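Local coordinates for glucose-1-phosphate uridylyltransferase (Sphingomonas elodea, PDB 2UX8), which probably catalyses the formation of UDP-alpha-D-glucose and diphosphate from alpha-D-glucose 1-phosphate and UTP, at residues C150-V155 / G214-L218; G162-A168 / Q250-T256. All coordinates share one frame. Numbering follows the deposited sequence.

Contact 1. Residues C150-V155 / G214-L218; sequences CLKQMV and GRYIL. With G1P (1-O-phosphono-alpha-D-glucopyranose), chain K.
A charged arginine lies against a helix that offers it mainly apolar atoms: Arg215 points toward 150-155 and meets it through its aliphatic part, CG lying 3.7 Å from Cys150 SG and 4.1 Å from Leu151 CD2, while its guanidinium forms a salt bridge with Glu54. The helix and the extended strand 215-218 run roughly parallel, axes 9.2 Å apart and crossing at -34°, with Leu151 nearest Arg215 and Val155 nearest Ile217. Met154 (m, t, p) fills the middle, its CE 3.6 Å from Arg215 O and its SD 3.7 Å from Arg215 CB. Ile217 (m, t) extends toward the helix, CD1 standing 4.1 Å from Met154 CB and 4.0 Å from Val155 N. No hydrogen bond joins the segments. Alternation turns Tyr216 away from the helix, and its OH lies 3.7 Å from C2 of G1P; Gly214 N is 3.9 Å from G1P C6. A helix thus covers one sheet face while the other borders the sugar-phosphate pocket, as suits the alpha/beta GT-A fold of nucleotidyltransferases.

Contact 2. Residues G162-A168 / Q250-T256; sequences GGNLICA and QPFHGVT
Gln250 leads in extended, its CA-to-CB bond pointing toward 162-168. Pro251 O accepts the first inter-strand bond, from Asn164 N (2.7 Å); Gly163 CA also touches that oxygen at 3.3 Å, and Gly163, at phi 69°, packs so tightly that a CB would collide with it. Phe252 (chi1 t) swings its ring back over its bridge partner Asn164, whose CB sits over the ring face in a CH-pi contact, 3.6 Å from the centroid; Ile166 CG2 meets the ring edge, 4.0 Å from Phe252 CE2. His253 brackets its partner Leu165, its N donating to Asn164 O (3.0 Å) and its O accepting from Ile166 N (3.2 Å). These are parallel neighbours in the mixed central sheet of the GT-A fold, axes 4.2 Å apart and twisted by -37°; strand 191-198 flanks 252-256 on its other edge. Gly254 pairs with Ile166, and its CA lies 4.2 Å from Ala168 CB, where a CB would be tight. Val255 (chi1 t) pairs with Cys167, gives its N to Ile166 O and takes Ala168 N on its O, both 2.7 Å, while its CG2 packs 3.5 Å from Leu165 CD2. Thr256 ends the segment, its OG1 hydrogen-bonded to Val190 O.

Overall arrangement
The centres of contacts 1 and 2 lie about 8 Å apart, and the two share one mixed sheet. Along the chain their segments alternate: helix 150-161 leads through Gly162 into strand 164-170, then come strand 215-218 and finally strand 252-256. In the sheet, 164-170 lies between 215-218, antiparallel to it, and 252-256, parallel to it; Leu165 N to Ile217 O (3.0 Å) and Cys167 N to Arg215 O (3.1 Å) are probable hydrogen bonds linking the contacts. Helix 150-161 covers the face bearing Leu165, Cys167, Arg215 and Ile217. On the opposite face Ile166 packs against Tyr216, so contact 2 backs the pocket that contact 1 borders directly.

Contact 1. Residues C150-V155 / G214-L218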
loop_
_atom_site.group_PDB
_atom_site.type_symbol
_atom_site.label_atom_id
_atom_site.label_comp_id
_atom_site.label_asym_id
_atom_site.label_seq_id
_atom_site.Cartn_x
_atom_site.Cartn_y
_atom_site.Cartn_z
ATOM N N CYS C 150 -28.400 14.332 7.653
ATOM C CA CYS C 150 -29.064 14.632 6.403
ATOM C C CYS C 150 -29.719 13.428 5.727
ATOM O O CYS C 150 -30.876 13.494 5.315
ATOM C CB CYS C 150 -28.074 15.275 5.448
ATOM S SG CYS C 150 -28.839 16.048 4.023
ATOM N N LEU C 151 -29.003 12.319 5.619
ATOM C CA LEU C 151 -29.580 11.155 4.956
ATOM C C LEU C 151 -30.807 10.605 5.675
ATOM O O LEU C 151 -31.757 10.154 5.028
ATOM C CB LEU C 151 -28.518 10.067 4.793
ATOM C CG LEU C 151 -28.386 9.393 3.419
ATOM C CD1 LEU C 151 -29.094 8.052 3.423
ATOM C CD2 LEU C 151 -28.913 10.316 2.321
ATOM N N LYS C 152 -30.793 10.640 7.004
ATOM C CA LYS C 152 -31.933 10.150 7.766
ATOM C C LYS C 152 -33.144 11.046 7.508
ATOM O O LYS C 152 -34.239 10.552 7.276
ATOM C CB LYS C 152 -31.623 10.108 9.264
ATOM C CG LYS C 152 -32.793 9.598 10.102
ATOM C CD LYS C 152 -33.197 8.192 9.666
ATOM C CE LYS C 152 -34.611 7.821 10.099
ATOM N NZ LYS C 152 -34.794 7.872 11.567
ATOM N N GLN C 153 -32.949 12.361 7.539
ATOM C CA GLN C 153 -34.048 13.280 7.274
ATOM C C GLN C 153 -34.603 12.991 5.889
ATOM O O GLN C 153 -35.815 12.994 5.677
ATOM C CB GLN C 153 -33.570 14.728 7.337
ATOM C CG GLN C 153 -32.990 15.110 8.685
ATOM C CD GLN C 153 -32.658 16.584 8.802
ATOM O OE1 GLN C 153 -31.957 16.995 9.721
ATOM N NE2 GLN C 153 -33.164 17.385 7.879
ATOM N N MET C 154 -33.708 12.717 4.951
ATOM C CA MET C 154 -34.102 12.434 3.580
ATOM C C MET C 154 -34.855 11.131 3.421
ATOM O O MET C 154 -35.840 11.062 2.673
ATOM C CB MET C 154 -32.879 12.424 2.669
ATOM C CG MET C 154 -32.483 13.806 2.204
ATOM S SD MET C 154 -31.070 13.789 1.121
ATOM C CE MET C 154 -31.796 13.295 -0.406
ATOM N N VAL C 155 -34.395 10.097 4.116
ATOM C CA VAL C 155 -35.052 8.799 4.033
ATOM C C VAL C 155 -36.453 8.911 4.657
ATOM O O VAL C 155 -37.403 8.260 4.216
ATOM C CB VAL C 155 -34.213 7.698 4.742
ATOM C CG1 VAL C 155 -34.197 7.928 6.219
ATOM C CG2 VAL C 155 -34.775 6.338 4.439
ATOM N N GLY C 214 -24.586 17.471 -2.289
ATOM C CA GLY C 214 -24.138 16.087 -2.352
ATOM C C GLY C 214 -24.810 14.989 -1.548
ATOM O O GLY C 214 -24.138 14.176 -0.908
ATOM N N ARG C 215 -26.133 14.946 -1.584
ATOM C CA ARG C 215 -26.910 13.924 -0.881
ATOM C C ARG C 215 -28.046 13.513 -1.829
ATOM O O ARG C 215 -28.885 14.342 -2.184
ATOM C CB ARG C 215 -27.462 14.494 0.434
ATOM C CG ARG C 215 -26.879 13.881 1.717
ATOM C CD ARG C 215 -25.364 13.803 1.679
ATOM N NE ARG C 215 -24.745 13.714 2.995
ATOM C CZ ARG C 215 -23.466 14.021 3.209
ATOM N NH1 ARG C 215 -22.722 14.416 2.194
ATOM N NH2 ARG C 215 -22.936 13.978 4.429
ATOM N N TYR C 216 -28.053 12.249 -2.259
ATOM C CA TYR C 216 -29.074 11.758 -3.184
ATOM C C TYR C 216 -29.680 10.412 -2.794
ATOM O O TYR C 216 -29.064 9.594 -2.105
ATOM C CB TYR C 216 -28.508 11.559 -4.598
ATOM C CG TYR C 216 -27.662 12.670 -5.194
ATOM C CD1 TYR C 216 -26.438 13.037 -4.628
ATOM C CD2 TYR C 216 -28.043 13.294 -6.381
ATOM C CE1 TYR C 216 -25.620 13.991 -5.235
ATOM C CE2 TYR C 216 -27.234 14.246 -6.991
ATOM C CZ TYR C 216 -26.028 14.587 -6.417
ATOM O OH TYR C 216 -25.233 15.513 -7.043
ATOM N N ILE C 217 -30.903 10.197 -3.267
ATOM C CA ILE C 217 -31.620 8.941 -3.102
ATOM C C ILE C 217 -32.219 8.763 -4.481
ATOM O O ILE C 217 -33.121 9.496 -4.865
ATOM C CB ILE C 217 -32.746 9.022 -2.093
ATOM C CG1 ILE C 217 -32.165 9.078 -0.686
ATOM C CG2 ILE C 217 -33.660 7.812 -2.254
ATOM C CD1 ILE C 217 -33.192 8.957 0.422
ATOM N N LEU C 218 -31.708 7.803 -5.233
ATOM C CA LEU C 218 -32.167 7.592 -6.595
ATOM C C LEU C 218 -32.774 6.234 -6.882
ATOM O O LEU C 218 -32.477 5.251 -6.216
ATOM C CB LEU C 218 -31.000 7.824 -7.543
ATOM C CG LEU C 218 -30.431 9.218 -7.369
ATOM C CD1 LEU C 218 -29.053 9.255 -7.950
ATOM C CD2 LEU C 218 -31.359 10.255 -8.025
HETATM C C1 G1P K . -21.866 17.818 -8.219
HETATM C C2 G1P K . -23.162 17.867 -9.053
HETATM C C3 G1P K . -23.783 19.267 -8.913
HETATM C C4 G1P K . -24.105 19.492 -7.439
HETATM C C5 G1P K . -22.787 19.399 -6.638
HETATM C C6 G1P K . -23.090 19.602 -5.146
HETATM O O1 G1P K . -20.927 18.779 -8.753
HETATM O O2 G1P K . -22.844 17.611 -10.420
HETATM O O3 G1P K . -24.983 19.335 -9.672
HETATM O O4 G1P K . -24.685 20.786 -7.280
HETATM O O5 G1P K . -22.184 18.085 -6.815
HETATM O O6 G1P K . -21.889 19.514 -4.375
HETATM P P G1P K . -19.484 18.623 -8.026
HETATM O O1P G1P K . -18.962 17.243 -8.183
HETATM O O2P G1P K . -18.462 19.677 -8.667
HETATM O O3P G1P K . -19.618 18.959 -6.455
#

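Contact 2. Residues G162-A168 / Q250-T256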
loop_
_atom_site.group_PDB
_atom_site.type_symbol
_atom_site.label_atom_id
_atom_site.label_comp_id
_atom_site.label_asym_id
_atom_site.label_seq_id
_atom_site.Cartn_x
_atom_site.Cartn_y
_atom_site.Cartn_z
ATOM N N GLY C 162 -41.503 8.607 -1.808
ATOM C CA GLY C 162 -40.793 7.719 -2.721
ATOM C C GLY C 162 -40.112 8.449 -3.853
ATOM O O GLY C 162 -39.854 9.644 -3.739
ATOM N N GLY C 163 -39.816 7.745 -4.942
ATOM C CA GLY C 163 -39.166 8.385 -6.078
ATOM C C GLY C 163 -37.725 8.816 -5.837
ATOM O O GLY C 163 -36.973 8.123 -5.163
ATOM N N ASN C 164 -37.348 9.970 -6.383
ATOM C CA ASN C 164 -35.993 10.480 -6.239
ATOM C C ASN C 164 -35.947 11.738 -5.382
ATOM O O ASN C 164 -36.827 12.592 -5.468
ATOM C CB ASN C 164 -35.402 10.773 -7.621
ATOM C CG ASN C 164 -35.662 9.653 -8.616
ATOM O OD1 ASN C 164 -36.663 9.667 -9.335
ATOM N ND2 ASN C 164 -34.769 8.668 -8.650
ATOM N N LEU C 165 -34.920 11.843 -4.547
ATOM C CA LEU C 165 -34.760 12.999 -3.684
ATOM C C LEU C 165 -33.316 13.478 -3.688
ATOM O O LEU C 165 -32.381 12.700 -3.904
ATOM C CB LEU C 165 -35.166 12.672 -2.244
ATOM C CG LEU C 165 -36.602 12.271 -1.902
ATOM C CD1 LEU C 165 -36.750 10.774 -2.040
ATOM C CD2 LEU C 165 -36.923 12.667 -0.470
ATOM N N ILE C 166 -33.145 14.772 -3.446
ATOM C CA ILE C 166 -31.827 15.381 -3.389
ATOM C C ILE C 166 -31.868 16.486 -2.354
ATOM O O ILE C 166 -32.915 17.068 -2.105
ATOM C CB ILE C 166 -31.422 15.991 -4.744
ATOM C CG1 ILE C 166 -32.540 16.901 -5.250
ATOM C CG2 ILE C 166 -31.114 14.885 -5.748
ATOM C CD1 ILE C 166 -32.192 17.671 -6.501
ATOM N N CYS C 167 -30.731 16.768 -1.739
ATOM C CA CYS C 167 -30.672 17.829 -0.751
ATOM C C CYS C 167 -30.601 19.157 -1.500
ATOM O O CYS C 167 -29.816 19.315 -2.437
ATOM C CB CYS C 167 -29.444 17.665 0.133
ATOM S SG CYS C 167 -29.425 18.806 1.503
ATOM N N ALA C 168 -31.434 20.107 -1.089
ATOM C CA ALA C 168 -31.471 21.412 -1.733
ATOM C C ALA C 168 -31.116 22.503 -0.748
ATOM O O ALA C 168 -31.413 22.401 0.448
ATOM C CB ALA C 168 -32.849 21.663 -2.329
ATOM N N GLN C 250 -41.604 10.155 -12.380
ATOM C CA GLN C 250 -41.374 9.705 -11.021
ATOM C C GLN C 250 -41.271 10.892 -10.077
ATOM O O GLN C 250 -40.781 11.962 -10.452
ATOM C CB GLN C 250 -40.131 8.821 -10.940
ATOM C CG GLN C 250 -40.485 7.384 -10.598
ATOM C CD GLN C 250 -39.318 6.422 -10.702
ATOM O OE1 GLN C 250 -39.419 5.271 -10.284
ATOM N NE2 GLN C 250 -38.212 6.883 -11.268
ATOM N N PRO C 251 -41.784 10.729 -8.847
ATOM C CA PRO C 251 -41.770 11.765 -7.807
ATOM C C PRO C 251 -40.345 12.263 -7.598
ATOM O O PRO C 251 -39.470 11.482 -7.229
ATOM C CB PRO C 251 -42.269 11.021 -6.570
ATOM C CG PRO C 251 -43.162 9.972 -7.128
ATOM C CD PRO C 251 -42.440 9.498 -8.367
ATOM N N PHE C 252 -40.102 13.545 -7.833
ATOM C CA PHE C 252 -38.767 14.071 -7.635
ATOM C C PHE C 252 -38.838 15.326 -6.782
ATOM O O PHE C 252 -39.412 16.336 -7.184
ATOM C CB PHE C 252 -38.106 14.338 -8.983
ATOM C CG PHE C 252 -36.617 14.233 -8.941
ATOM C CD1 PHE C 252 -35.902 13.837 -10.063
ATOM C CD2 PHE C 252 -35.926 14.537 -7.775
ATOM C CE1 PHE C 252 -34.517 13.745 -10.025
ATOM C CE2 PHE C 252 -34.544 14.450 -7.727
ATOM C CZ PHE C 252 -33.834 14.053 -8.857
ATOM N N HIS C 253 -38.255 15.245 -5.591
ATOM C CA HIS C 253 -38.285 16.358 -4.659
ATOM C C HIS C 253 -36.935 16.780 -4.115
ATOM O O HIS C 253 -35.990 15.990 -4.046
ATOM C CB HIS C 253 -39.180 16.002 -3.481
ATOM C CG HIS C 253 -40.544 15.552 -3.883
ATOM N ND1 HIS C 253 -41.516 16.424 -4.317
ATOM C CD2 HIS C 253 -41.089 14.316 -3.949
ATOM C CE1 HIS C 253 -42.604 15.744 -4.631
ATOM N NE2 HIS C 253 -42.369 14.463 -4.418
ATOM N N GLY C 254 -36.870 18.047 -3.721
ATOM C CA GLY C 254 -35.667 18.590 -3.135
ATOM C C GLY C 254 -35.948 18.627 -1.649
ATOM O O GLY C 254 -37.054 18.969 -1.239
ATOM N N VAL C 255 -34.961 18.257 -0.842
ATOM C CA VAL C 255 -35.124 18.262 0.600
ATOM C C VAL C 255 -34.203 19.297 1.233
ATOM O O VAL C 255 -33.019 19.357 0.914
ATOM C CB VAL C 255 -34.796 16.887 1.191
ATOM C CG1 VAL C 255 -35.073 16.889 2.674
ATOM C CG2 VAL C 255 -35.613 15.812 0.489
ATOM N N THR C 256 -34.747 20.129 2.113
ATOM C CA THR C 256 -33.922 21.120 2.777
ATOM C C THR C 256 -33.518 20.532 4.124
ATOM O O THR C 256 -34.344 20.008 4.872
ATOM C CB THR C 256 -34.660 22.463 2.941
ATOM O OG1 THR C 256 -35.921 22.243 3.571
ATOM C CG2 THR C 256 -34.892 23.105 1.585
#